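Local coordinates for protein cystathionine gamma-synthase (Xanthomonas oryzae pv. oryzae KACC 10331, PDB 6LD9) that probably catalyses the pyridoxal-phosphate-dependent formation of cystathionine in methionine biosynthesis, and holds a cystathionine-cofactor adduct here, at residues S312-G317 and D368-L373; K209-H214 and F250-G255; A179-D184 and G199-L204. The protein carries 2 engineered substitutions. All coordinates share one frame; numbering follows the deposited sequence.

Interaction 1 (S312-G317 and D368-L373). With E9U ((2~{S})-4-[(2~{R})-2-azanyl-3-oxidanyl-3-oxidanylidene-propyl]sulfanyl-2-[(~{E})-[2-methyl-3-oxidanyl-5-(phosphonooxymethyl)pyridin-4-yl]methylideneamino]butanoic acid), chain G.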
loop_
_atom_site.group_PDB
_atom_site.type_symbol
_atom_site.label_atom_id
_atom_site.label_comp_id
_atom_site.label_asym_id
_atom_site.label_seq_id
_atom_site.Cartn_x
_atom_site.Cartn_y
_atom_site.Cartn_z
ATOM N N SER C 312 -11.492 1.387 32.976
ATOM C CA SER C 312 -11.174 0.074 33.568
ATOM C C SER C 312 -12.100 -0.191 34.748
ATOM O O SER C 312 -12.953 0.600 35.019
ATOM C CB SER C 312 -9.730 -0.024 33.850
ATOM O OG SER C 312 -9.398 1.065 34.619
ATOM N N PHE C 313 -12.082 -1.401 35.242
ATOM C CA PHE C 313 -13.027 -1.869 36.275
ATOM C C PHE C 313 -12.528 -3.196 36.888
ATOM O O PHE C 313 -11.630 -3.977 36.324
ATOM C CB PHE C 313 -14.430 -1.946 35.661
ATOM C CG PHE C 313 -14.635 -3.144 34.783
ATOM C CD1 PHE C 313 -14.249 -3.106 33.447
ATOM C CD2 PHE C 313 -15.167 -4.317 35.295
ATOM C CE1 PHE C 313 -14.407 -4.204 32.628
ATOM C CE2 PHE C 313 -15.326 -5.419 34.468
ATOM C CZ PHE C 313 -14.902 -5.369 33.159
ATOM N N GLU C 314 -12.992 -3.403 38.113
ATOM C CA GLU C 314 -12.586 -4.539 38.985
ATOM C C GLU C 314 -13.898 -5.249 39.251
ATOM O O GLU C 314 -14.863 -4.598 39.615
ATOM C CB GLU C 314 -11.936 -4.092 40.314
ATOM C CG GLU C 314 -10.391 -4.176 40.420
ATOM C CD GLU C 314 -9.673 -2.988 41.113
ATOM O OE1 GLU C 314 -8.429 -2.895 40.978
ATOM O OE2 GLU C 314 -10.341 -2.132 41.810
ATOM N N LEU C 315 -13.877 -6.536 39.060
ATOM C CA LEU C 315 -14.995 -7.457 39.235
ATOM C C LEU C 315 -14.964 -8.016 40.656
ATOM O O LEU C 315 -13.887 -8.131 41.217
ATOM C CB LEU C 315 -14.736 -8.551 38.214
ATOM C CG LEU C 315 -15.820 -8.845 37.210
ATOM C CD1 LEU C 315 -16.609 -7.626 36.867
ATOM C CD2 LEU C 315 -15.182 -9.418 35.999
ATOM N N GLU C 316 -16.124 -8.360 41.208
ATOM C CA GLU C 316 -16.256 -9.235 42.405
ATOM C C GLU C 316 -15.828 -10.639 41.965
ATOM O O GLU C 316 -16.191 -11.012 40.858
ATOM C CB GLU C 316 -17.733 -9.164 42.853
ATOM C CG GLU C 316 -17.999 -8.807 44.322
ATOM C CD GLU C 316 -17.268 -7.617 44.950
ATOM O OE1 GLU C 316 -17.368 -6.444 44.467
ATOM O OE2 GLU C 316 -16.612 -7.872 45.974
ATOM N N GLY C 317 -15.065 -11.383 42.756
ATOM C CA GLY C 317 -14.999 -12.863 42.686
ATOM C C GLY C 317 -13.660 -13.412 42.243
ATOM O O GLY C 317 -13.602 -14.576 41.718
ATOM N N ASP C 368 -4.064 -6.905 40.158
ATOM C CA ASP C 368 -4.081 -8.142 39.340
ATOM C C ASP C 368 -5.506 -8.471 38.854
ATOM O O ASP C 368 -5.605 -9.386 38.016
ATOM C CB ASP C 368 -3.446 -9.308 40.126
ATOM C CG ASP C 368 -1.908 -9.286 40.326
ATOM O OD1 ASP C 368 -1.164 -8.300 39.885
ATOM O OD2 ASP C 368 -1.435 -10.255 40.959
ATOM N N GLY C 369 -6.576 -7.819 39.338
ATOM C CA GLY C 369 -7.945 -8.113 38.848
ATOM C C GLY C 369 -8.483 -7.025 37.890
ATOM O O GLY C 369 -9.675 -6.994 37.579
ATOM N N LEU C 370 -7.657 -6.068 37.504
ATOM C CA LEU C 370 -8.135 -4.930 36.679
ATOM C C LEU C 370 -8.267 -5.387 35.206
ATOM O O LEU C 370 -7.302 -6.007 34.639
ATOM C CB LEU C 370 -7.189 -3.736 36.873
ATOM C CG LEU C 370 -7.651 -2.412 36.276
ATOM C CD1 LEU C 370 -8.773 -1.822 37.099
ATOM C CD2 LEU C 370 -6.478 -1.417 36.105
ATOM N N LEU C 371 -9.459 -5.114 34.649
ATOM C CA LEU C 371 -9.810 -5.168 33.198
ATOM C C LEU C 371 -10.011 -3.746 32.657
ATOM O O LEU C 371 -10.574 -2.915 33.357
ATOM C CB LEU C 371 -11.082 -5.983 33.079
ATOM C CG LEU C 371 -10.919 -7.437 33.499
ATOM C CD1 LEU C 371 -12.230 -8.176 33.328
ATOM C CD2 LEU C 371 -9.809 -8.073 32.684
ATOM N N ARG C 372 -9.467 -3.494 31.470
ATOM C CA ARG C 372 -9.460 -2.222 30.748
ATOM C C ARG C 372 -10.272 -2.403 29.451
ATOM O O ARG C 372 -9.931 -3.250 28.641
ATOM C CB ARG C 372 -8.016 -1.853 30.442
ATOM C CG ARG C 372 -7.854 -0.421 29.997
ATOM C CD ARG C 372 -6.509 -0.068 29.462
ATOM N NE ARG C 372 -6.271 -0.719 28.205
ATOM C CZ ARG C 372 -5.115 -0.658 27.541
ATOM N NH1 ARG C 372 -4.096 0.025 28.015
ATOM N NH2 ARG C 372 -4.985 -1.260 26.372
ATOM N N LEU C 373 -11.271 -1.562 29.212
ATOM C CA LEU C 373 -12.047 -1.551 27.958
ATOM C C LEU C 373 -11.617 -0.382 27.110
ATOM O O LEU C 373 -11.441 0.695 27.639
ATOM C CB LEU C 373 -13.524 -1.435 28.283
ATOM C CG LEU C 373 -14.025 -2.511 29.220
ATOM C CD1 LEU C 373 -15.444 -2.225 29.550
ATOM C CD2 LEU C 373 -13.864 -3.889 28.605
HETATM N N1 E9U G . 1.734 6.440 25.372
HETATM C C2 E9U G . 0.613 5.808 25.872
HETATM C C3 E9U G . 0.254 4.444 25.489
HETATM N N E9U G . -0.197 1.739 24.729
HETATM C CA E9U G . -0.609 0.376 24.313
HETATM C C E9U G . -1.677 -0.052 25.279
HETATM O O E9U G . -1.691 0.489 26.436
HETATM C CB E9U G . 0.635 -0.517 24.297
HETATM C CG E9U G . 0.368 -1.964 24.345
HETATM S SD E9U G . 1.595 -2.875 25.235
HETATM C CE E9U G . 3.025 -3.230 24.234
HETATM C CZ E9U G . 4.009 -4.438 24.182
HETATM C CH E9U G . 5.338 -3.996 24.688
HETATM N NH E9U G . 3.639 -5.809 24.565
HETATM C C2A E9U G . -0.312 6.544 26.817
HETATM C C4 E9U G . 1.133 3.748 24.574
HETATM C C4A E9U G . 0.810 2.362 24.198
HETATM C C5 E9U G . 2.288 4.524 24.079
HETATM C C5A E9U G . 3.263 3.971 23.114
HETATM C C6 E9U G . 2.517 5.849 24.514
HETATM O O1P E9U G . 2.715 1.572 21.080
HETATM O O2P E9U G . 2.636 3.503 19.439
HETATM O O3 E9U G . -0.799 3.823 26.001
HETATM O O3P E9U G . 4.760 2.995 20.587
HETATM O O4P E9U G . 2.794 4.096 21.763
HETATM O OT E9U G . -2.488 -0.976 24.939
HETATM O OX1 E9U G . 6.104 -4.732 25.264
HETATM O OX2 E9U G . 5.705 -2.852 24.467
HETATM P P E9U G . 3.256 2.932 20.670
#
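Phe313 and Leu371 form the hydrogen-bonded pair of two antiparallel strands, Phe313 N giving its hydrogen to Leu371 O at 2.8 Å and Leu371 N returning one to Phe313 O at 3.0 Å, while the strand axes run at 144° to each other. One step along, Ser312 and Arg372 form a non-hydrogen-bonded pair. The Phe313 ring lies on the same face of the sheet as Leu371. Although its CB points to that face, the ring end comes nearer the partner strand. Leu371 CB sits over one ring face, 4.2 Å from the centroid of the Phe313 ring, a CH-pi contact. At the same ring, CE1 of Phe313 also meets Leu373 CD1 at 3.8 Å. On the reverse face, CD1 of Leu370 packs against CB of Ser312 at 3.8 Å, and the Ser312 hydroxyl is bonded to Pro160 O.

Arg372 shares that face but leaves the sheet. Its chain is extended through chi1 and chi2 and bends at chi3, and the guanidinium then meets the carboxylate on CA of E9U, beside the imine nitrogen, edge-on, with the carboxylate carbon in its plane. NH1 of Arg372 reaches E9U O at 2.9 Å and 168°, and NH2 of Arg372 reaches E9U OT at 2.9 Å and 176°. Two nearly straight bonds of this kind would fix the rotation of the carboxylate. Strand 310-315 lies between strands 283-287 and 370-374 in the sheet; Val322 and Phe325 of helix 318-326 cover the Leu371 face, and Tyr287 of strand 283-287 touches Ser312 and Leu370.

Interaction 2 (K209-H214 and F250-G255). With E9U ((2~{S})-4-[(2~{R})-2-azanyl-3-oxidanyl-3-oxidanylidene-propyl]sulfanyl-2-[(~{E})-[2-methyl-3-oxidanyl-5-(phosphonooxymethyl)pyridin-4-yl]methylideneamino]butanoic acid), chain G.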
loop_
_atom_site.group_PDB
_atom_site.type_symbol
_atom_site.label_atom_id
_atom_site.label_comp_id
_atom_site.label_asym_id
_atom_site.label_seq_id
_atom_site.Cartn_x
_atom_site.Cartn_y
_atom_site.Cartn_z
ATOM N N LYS C 209 -3.311 4.888 18.189
ATOM C CA LYS C 209 -4.553 4.782 18.975
ATOM C C LYS C 209 -5.631 5.569 18.195
ATOM O O LYS C 209 -5.922 5.192 17.009
ATOM C CB LYS C 209 -4.184 5.120 20.422
ATOM C CG LYS C 209 -3.013 4.323 21.084
ATOM C CD LYS C 209 -2.914 2.901 20.558
ATOM C CE LYS C 209 -2.037 1.825 21.207
ATOM N NZ LYS C 209 -0.867 2.402 21.864
ATOM N N TYR C 210 -6.301 6.540 18.794
ATOM C CA TYR C 210 -7.442 7.239 18.139
ATOM C C TYR C 210 -7.108 7.989 16.856
ATOM O O TYR C 210 -7.929 8.075 15.977
ATOM C CB TYR C 210 -8.093 8.233 19.084
ATOM C CG TYR C 210 -8.742 7.547 20.261
ATOM C CD1 TYR C 210 -9.970 6.958 20.130
ATOM C CD2 TYR C 210 -8.123 7.499 21.482
ATOM C CE1 TYR C 210 -10.583 6.309 21.189
ATOM C CE2 TYR C 210 -8.740 6.880 22.554
ATOM C CZ TYR C 210 -9.995 6.289 22.438
ATOM O OH TYR C 210 -10.591 5.649 23.529
ATOM N N ILE C 211 -5.952 8.575 16.734
ATOM C CA ILE C 211 -5.674 9.407 15.538
ATOM C C ILE C 211 -5.750 8.506 14.303
ATOM O O ILE C 211 -6.495 8.824 13.364
ATOM C CB ILE C 211 -4.328 10.107 15.686
ATOM C CG1 ILE C 211 -4.412 11.196 16.756
ATOM C CG2 ILE C 211 -3.886 10.682 14.369
ATOM C CD1 ILE C 211 -3.090 11.750 17.167
ATOM N N ASN C 212 -5.079 7.364 14.302
ATOM C CA ASN C 212 -5.188 6.460 13.137
ATOM C C ASN C 212 -6.562 5.770 13.169
ATOM O O ASN C 212 -7.231 5.640 12.148
ATOM C CB ASN C 212 -4.127 5.378 13.118
ATOM C CG ASN C 212 -4.355 4.457 11.926
ATOM O OD1 ASN C 212 -4.568 3.263 12.132
ATOM N ND2 ASN C 212 -4.384 5.012 10.700
ATOM N N GLY C 213 -6.896 5.199 14.299
ATOM C CA GLY C 213 -8.256 4.719 14.550
ATOM C C GLY C 213 -8.528 3.363 13.992
ATOM O O GLY C 213 -9.556 2.824 14.379
ATOM N N HIS C 214 -7.645 2.768 13.185
ATOM C CA HIS C 214 -8.033 1.539 12.459
ATOM C C HIS C 214 -7.097 0.372 12.777
ATOM O O HIS C 214 -7.159 -0.644 12.051
ATOM C CB HIS C 214 -8.188 1.842 10.999
ATOM C CG HIS C 214 -9.316 2.743 10.709
ATOM N ND1 HIS C 214 -9.272 4.098 10.998
ATOM C CD2 HIS C 214 -10.490 2.526 10.089
ATOM C CE1 HIS C 214 -10.431 4.660 10.632
ATOM N NE2 HIS C 214 -11.189 3.727 10.066
ATOM N N PHE C 250 0.214 8.217 5.414
ATOM C CA PHE C 250 -0.925 8.211 4.492
ATOM C C PHE C 250 -2.106 7.527 5.186
ATOM O O PHE C 250 -3.143 8.124 5.212
ATOM C CB PHE C 250 -0.546 7.550 3.177
ATOM C CG PHE C 250 -1.753 7.040 2.466
ATOM C CD1 PHE C 250 -2.587 7.916 1.795
ATOM C CD2 PHE C 250 -2.098 5.709 2.549
ATOM C CE1 PHE C 250 -3.758 7.443 1.225
ATOM C CE2 PHE C 250 -3.242 5.242 1.920
ATOM C CZ PHE C 250 -4.091 6.107 1.307
ATOM N N LEU C 251 -1.954 6.326 5.726
ATOM C CA LEU C 251 -3.089 5.647 6.398
ATOM C C LEU C 251 -3.523 6.412 7.652
ATOM O O LEU C 251 -4.701 6.358 8.003
ATOM C CB LEU C 251 -2.663 4.259 6.828
ATOM C CG LEU C 251 -2.669 3.188 5.763
ATOM C CD1 LEU C 251 -2.189 1.915 6.437
ATOM C CD2 LEU C 251 -4.046 3.011 5.067
ATOM N N THR C 252 -2.579 6.968 8.372
ATOM C CA THR C 252 -2.847 7.737 9.584
ATOM C C THR C 252 -3.626 9.013 9.221
ATOM O O THR C 252 -4.581 9.340 9.919
ATOM C CB THR C 252 -1.568 8.057 10.349
ATOM O OG1 THR C 252 -0.929 6.804 10.643
ATOM C CG2 THR C 252 -1.872 8.847 11.620
ATOM N N LEU C 253 -3.225 9.731 8.177
ATOM C CA LEU C 253 -3.969 10.936 7.738
ATOM C C LEU C 253 -5.391 10.505 7.292
ATOM O O LEU C 253 -6.390 11.153 7.622
ATOM C CB LEU C 253 -3.139 11.560 6.632
ATOM C CG LEU C 253 -3.474 12.987 6.240
ATOM C CD1 LEU C 253 -2.928 14.000 7.230
ATOM C CD2 LEU C 253 -2.841 13.260 4.900
ATOM N N ARG C 254 -5.525 9.322 6.725
ATOM C CA ARG C 254 -6.811 8.835 6.232
ATOM C C ARG C 254 -7.732 8.567 7.434
ATOM O O ARG C 254 -8.896 8.954 7.420
ATOM C CB ARG C 254 -6.517 7.627 5.350
ATOM C CG ARG C 254 -7.770 7.181 4.605
ATOM C CD ARG C 254 -7.754 5.743 4.169
ATOM N NE ARG C 254 -8.578 5.412 3.010
ATOM C CZ ARG C 254 -9.526 4.490 3.031
ATOM N NH1 ARG C 254 -9.873 3.912 4.160
ATOM N NH2 ARG C 254 -10.147 4.125 1.944
ATOM N N GLY C 255 -7.205 7.943 8.474
ATOM C CA GLY C 255 -7.944 7.724 9.734
ATOM C C GLY C 255 -8.323 9.013 10.445
ATOM O O GLY C 255 -9.448 9.047 10.970
HETATM N N1 E9U G . 1.734 6.440 25.372
HETATM C C2 E9U G . 0.613 5.808 25.872
HETATM C C3 E9U G . 0.254 4.444 25.489
HETATM N N E9U G . -0.197 1.739 24.729
HETATM C CA E9U G . -0.609 0.376 24.313
HETATM C C E9U G . -1.677 -0.052 25.279
HETATM O O E9U G . -1.691 0.489 26.436
HETATM C CB E9U G . 0.635 -0.517 24.297
HETATM C CG E9U G . 0.368 -1.964 24.345
HETATM S SD E9U G . 1.595 -2.875 25.235
HETATM C CE E9U G . 3.025 -3.230 24.234
HETATM C CZ E9U G . 4.009 -4.438 24.182
HETATM C CH E9U G . 5.338 -3.996 24.688
HETATM N NH E9U G . 3.639 -5.809 24.565
HETATM C C2A E9U G . -0.312 6.544 26.817
HETATM C C4 E9U G . 1.133 3.748 24.574
HETATM C C4A E9U G . 0.810 2.362 24.198
HETATM C C5 E9U G . 2.288 4.524 24.079
HETATM C C5A E9U G . 3.263 3.971 23.114
HETATM C C6 E9U G . 2.517 5.849 24.514
HETATM O O1P E9U G . 2.715 1.572 21.080
HETATM O O2P E9U G . 2.636 3.503 19.439
HETATM O O3 E9U G . -0.799 3.823 26.001
HETATM O O3P E9U G . 4.760 2.995 20.587
HETATM O O4P E9U G . 2.794 4.096 21.763
HETATM O OT E9U G . -2.488 -0.976 24.939
HETATM O OX1 E9U G . 6.104 -4.732 25.264
HETATM O OX2 E9U G . 5.705 -2.852 24.467
HETATM P P E9U G . 3.256 2.932 20.670
#
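A chi1 of 177° sets CG of Asn212 trans to its backbone N, and this swings the carboxamide across to helix 246-256, where ND2 of Asn212 comes to 3.3 Å from Thr252 CA. The same ND2 is 3.0 Å from Leu251 O, but the angle is too poor for a hydrogen bond; that carbonyl is already used within the helix by Gly255 N. The amide is thus packed on the helix without a hydrogen bond to it.

Backbone meets backbone at Gly255. Its CA approaches Asn212 O at 3.3 Å, with an angle of 150° at the hydrogen, as expected of a CA-H...O contact. Gly255 has no CB, and the loop carbonyl lies directly on the helix backbone there. Asn212 O is gripped a second time by His214, whose ND1 donates to it at 2.8 Å and 173°, in the carbonyl plane and in the plane of the imidazole. This bond helps orient the ring, and CE1 of His214 then rests 4.0 Å from Gly255 CA. One residue before Asn212, CG2 of Ile211 touches CG2 of Thr252 at 3.9 Å in a purely apolar contact, while the Thr252 hydroxyl bonds back to Asp248 O. Arg254 of the third subunit packs against His214, and Arg254 here against His214 of that subunit.

Asn212 OD1 accepts from His214 N at 3.3 Å, the N-H coming from above the amide's carbonyl plane, and this makes residues 212-214 an Asx turn. The turn follows Lys209, predicted to carry the cofactor as its aldimine; here the pyridoxal is joined to cystathionine instead, and the loop packed on a helix is the segment following the cofactor lysine of a pyridoxal-phosphate site.

Interaction 3 (A179-D184 and G199-L204). With E9U ((2~{S})-4-[(2~{R})-2-azanyl-3-oxidanyl-3-oxidanylidene-propyl]sulfanyl-2-[(~{E})-[2-methyl-3-oxidanyl-5-(phosphonooxymethyl)pyridin-4-yl]methylideneamino]butanoic acid), chain G.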
loop_
_atom_site.group_PDB
_atom_site.type_symbol
_atom_site.label_atom_id
_atom_site.label_comp_id
_atom_site.label_asym_id
_atom_site.label_seq_id
_atom_site.Cartn_x
_atom_site.Cartn_y
_atom_site.Cartn_z
ATOM N N ALA C 179 11.398 24.291 34.572
ATOM C CA ALA C 179 11.227 23.014 33.842
ATOM C C ALA C 179 10.327 23.158 32.603
ATOM O O ALA C 179 9.227 23.751 32.672
ATOM C CB ALA C 179 10.612 22.035 34.786
ATOM N N LEU C 180 10.716 22.486 31.534
ATOM C CA LEU C 180 9.844 22.176 30.377
ATOM C C LEU C 180 8.813 21.121 30.802
ATOM O O LEU C 180 9.065 20.324 31.732
ATOM C CB LEU C 180 10.688 21.692 29.189
ATOM C CG LEU C 180 11.749 22.692 28.728
ATOM C CD1 LEU C 180 12.827 21.984 27.898
ATOM C CD2 LEU C 180 11.140 23.861 27.965
ATOM N N THR C 181 7.704 21.142 30.095
ATOM C CA THR C 181 6.558 20.239 30.259
ATOM C C THR C 181 6.292 19.539 28.944
ATOM O O THR C 181 6.184 20.243 27.888
ATOM C CB THR C 181 5.296 21.003 30.661
ATOM O OG1 THR C 181 5.492 22.408 30.408
ATOM C CG2 THR C 181 5.036 20.789 32.127
ATOM N N VAL C 182 6.060 18.239 29.046
ATOM C CA VAL C 182 5.558 17.451 27.909
ATOM C C VAL C 182 4.351 16.656 28.371
ATOM O O VAL C 182 4.385 16.100 29.511
ATOM C CB VAL C 182 6.667 16.547 27.349
ATOM C CG1 VAL C 182 7.244 15.552 28.366
ATOM C CG2 VAL C 182 6.142 15.828 26.114
ATOM N N VAL C 183 3.295 16.633 27.551
ATOM C CA VAL C 183 2.050 15.884 27.913
ATOM C C VAL C 183 1.799 14.772 26.908
ATOM O O VAL C 183 1.749 15.079 25.738
ATOM C CB VAL C 183 0.827 16.812 27.984
ATOM C CG1 VAL C 183 -0.418 16.049 28.433
ATOM C CG2 VAL C 183 1.129 17.955 28.923
ATOM N N ASP C 184 1.654 13.547 27.396
ATOM C CA ASP C 184 1.234 12.385 26.592
ATOM C C ASP C 184 -0.284 12.445 26.495
ATOM O O ASP C 184 -0.933 12.176 27.461
ATOM C CB ASP C 184 1.750 11.054 27.155
ATOM C CG ASP C 184 1.452 9.854 26.240
ATOM O OD1 ASP C 184 0.531 9.965 25.383
ATOM O OD2 ASP C 184 2.102 8.781 26.428
ATOM N N GLY C 199 -0.368 25.800 28.414
ATOM C CA GLY C 199 1.049 26.211 28.541
ATOM C C GLY C 199 2.102 25.099 28.404
ATOM O O GLY C 199 3.290 25.389 28.615
ATOM N N ALA C 200 1.770 23.863 28.034
ATOM C CA ALA C 200 2.813 22.825 27.849
ATOM C C ALA C 200 3.762 23.217 26.720
ATOM O O ALA C 200 3.327 23.813 25.775
ATOM C CB ALA C 200 2.167 21.507 27.579
ATOM N N ASP C 201 5.019 22.839 26.809
ATOM C CA ASP C 201 6.005 23.090 25.736
ATOM C C ASP C 201 5.780 22.107 24.573
ATOM O O ASP C 201 6.024 22.459 23.395
ATOM C CB ASP C 201 7.382 22.982 26.382
ATOM C CG ASP C 201 7.604 24.038 27.459
ATOM O OD1 ASP C 201 7.654 25.210 27.063
ATOM O OD2 ASP C 201 7.628 23.701 28.694
ATOM N N LEU C 202 5.280 20.920 24.897
ATOM C CA LEU C 202 5.273 19.737 24.024
ATOM C C LEU C 202 4.061 18.865 24.319
ATOM O O LEU C 202 3.788 18.589 25.539
ATOM C CB LEU C 202 6.518 18.890 24.280
ATOM C CG LEU C 202 7.844 19.507 23.859
ATOM C CD1 LEU C 202 8.981 18.787 24.563
ATOM C CD2 LEU C 202 7.993 19.396 22.370
ATOM N N VAL C 203 3.415 18.415 23.247
ATOM C CA VAL C 203 2.408 17.346 23.386
ATOM C C VAL C 203 2.828 16.173 22.497
ATOM O O VAL C 203 3.367 16.409 21.412
ATOM C CB VAL C 203 1.010 17.890 23.086
ATOM C CG1 VAL C 203 0.871 18.340 21.666
ATOM C CG2 VAL C 203 -0.034 16.841 23.355
ATOM N N LEU C 204 2.656 14.957 22.969
ATOM C CA LEU C 204 2.977 13.792 22.144
ATOM C C LEU C 204 1.849 12.780 22.119
ATOM O O LEU C 204 0.942 12.846 22.940
ATOM C CB LEU C 204 4.322 13.207 22.576
ATOM C CG LEU C 204 4.462 12.563 23.927
ATOM C CD1 LEU C 204 3.848 11.178 23.906
ATOM C CD2 LEU C 204 5.958 12.503 24.283
HETATM N N1 E9U G . 1.734 6.440 25.372
HETATM C C2 E9U G . 0.613 5.808 25.872
HETATM C C3 E9U G . 0.254 4.444 25.489
HETATM N N E9U G . -0.197 1.739 24.729
HETATM C CA E9U G . -0.609 0.376 24.313
HETATM C C E9U G . -1.677 -0.052 25.279
HETATM O O E9U G . -1.691 0.489 26.436
HETATM C CB E9U G . 0.635 -0.517 24.297
HETATM C CG E9U G . 0.368 -1.964 24.345
HETATM S SD E9U G . 1.595 -2.875 25.235
HETATM C CE E9U G . 3.025 -3.230 24.234
HETATM C CZ E9U G . 4.009 -4.438 24.182
HETATM C CH E9U G . 5.338 -3.996 24.688
HETATM N NH E9U G . 3.639 -5.809 24.565
HETATM C C2A E9U G . -0.312 6.544 26.817
HETATM C C4 E9U G . 1.133 3.748 24.574
HETATM C C4A E9U G . 0.810 2.362 24.198
HETATM C C5 E9U G . 2.288 4.524 24.079
HETATM C C5A E9U G . 3.263 3.971 23.114
HETATM C C6 E9U G . 2.517 5.849 24.514
HETATM O O1P E9U G . 2.715 1.572 21.080
HETATM O O2P E9U G . 2.636 3.503 19.439
HETATM O O3 E9U G . -0.799 3.823 26.001
HETATM O O3P E9U G . 4.760 2.995 20.587
HETATM O O4P E9U G . 2.794 4.096 21.763
HETATM O OT E9U G . -2.488 -0.976 24.939
HETATM O OX1 E9U G . 6.104 -4.732 25.264
HETATM O OX2 E9U G . 5.705 -2.852 24.467
HETATM P P E9U G . 3.256 2.932 20.670
#
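Asp201 and Thr181 lock together the starts of two adjacent parallel strands, 180-184 and 202-206, in the seven-stranded mixed sheet of the large domain of fold-type-I pyridoxal-phosphate enzymes. Traced outward, CB of Asp201 lies 3.3 Å from Thr181 O. CG of Asp201 follows, passing CD2 of Leu180 at 3.6 Å, with the two side chains crossing at about a right angle. At the tip the oxygens divide: OD1 makes a long, weak ion pair with Arg225, whereas OD2 takes two hydrogens from one residue. Thr181 N reaches Asp201 OD2 at 2.9 Å through the anti lone pair, and Thr181 OG1 donates to Asp201 OD2 at 3.0 Å from above the carboxylate plane. Thr181 O is met in return by the amides of Asp201 and Leu202, both weakly.

Beyond this polar end the strands pair regularly. Val183 N donates to Leu202 O at 2.8 Å and Leu204 N to Val183 O at 2.9 Å, with the axes only 21° apart. Val182, Leu202 and Leu204 pack on one face, the two leucines touching Val94 of helix 87-98. Val183 lies on the reverse face with CG2 against Ala200 CB, and its side chain touches Leu167 of helix 167-176.

Asp184 shares the face of Leu204, whose CD1 rests 3.6 Å from CG of Asp184. A chi1 of -174° carries the Asp184 carboxylate past the strand end to the cofactor. Thr186 OG1 bonds to OD1 of Asp184 and helps hold the group's orientation, and OD2 of Asp184 lies 2.6 Å from the pyridine nitrogen N1 of E9U.

All three contacts are buried, and each has one residue in the E9U pocket: Arg372, Lys209 and Asp184. Interaction 3 lies in the seven-stranded sheet, and its second strand runs on into the loop that opens interaction 2; interaction 1 belongs to the separate five-stranded sheet and lies farther out, its centre about 21 Å from the chain centre against about 13 Å for the other two. The two strand pairs rest on directed backbone bonds, antiparallel in interaction 1 and parallel in interaction 3, whereas interaction 2 is loop-on-helix packing with its sound bonds kept inside each segment. Interaction 2 also lies beside other subunits, while no other protein chain touches interactions 1 and 3.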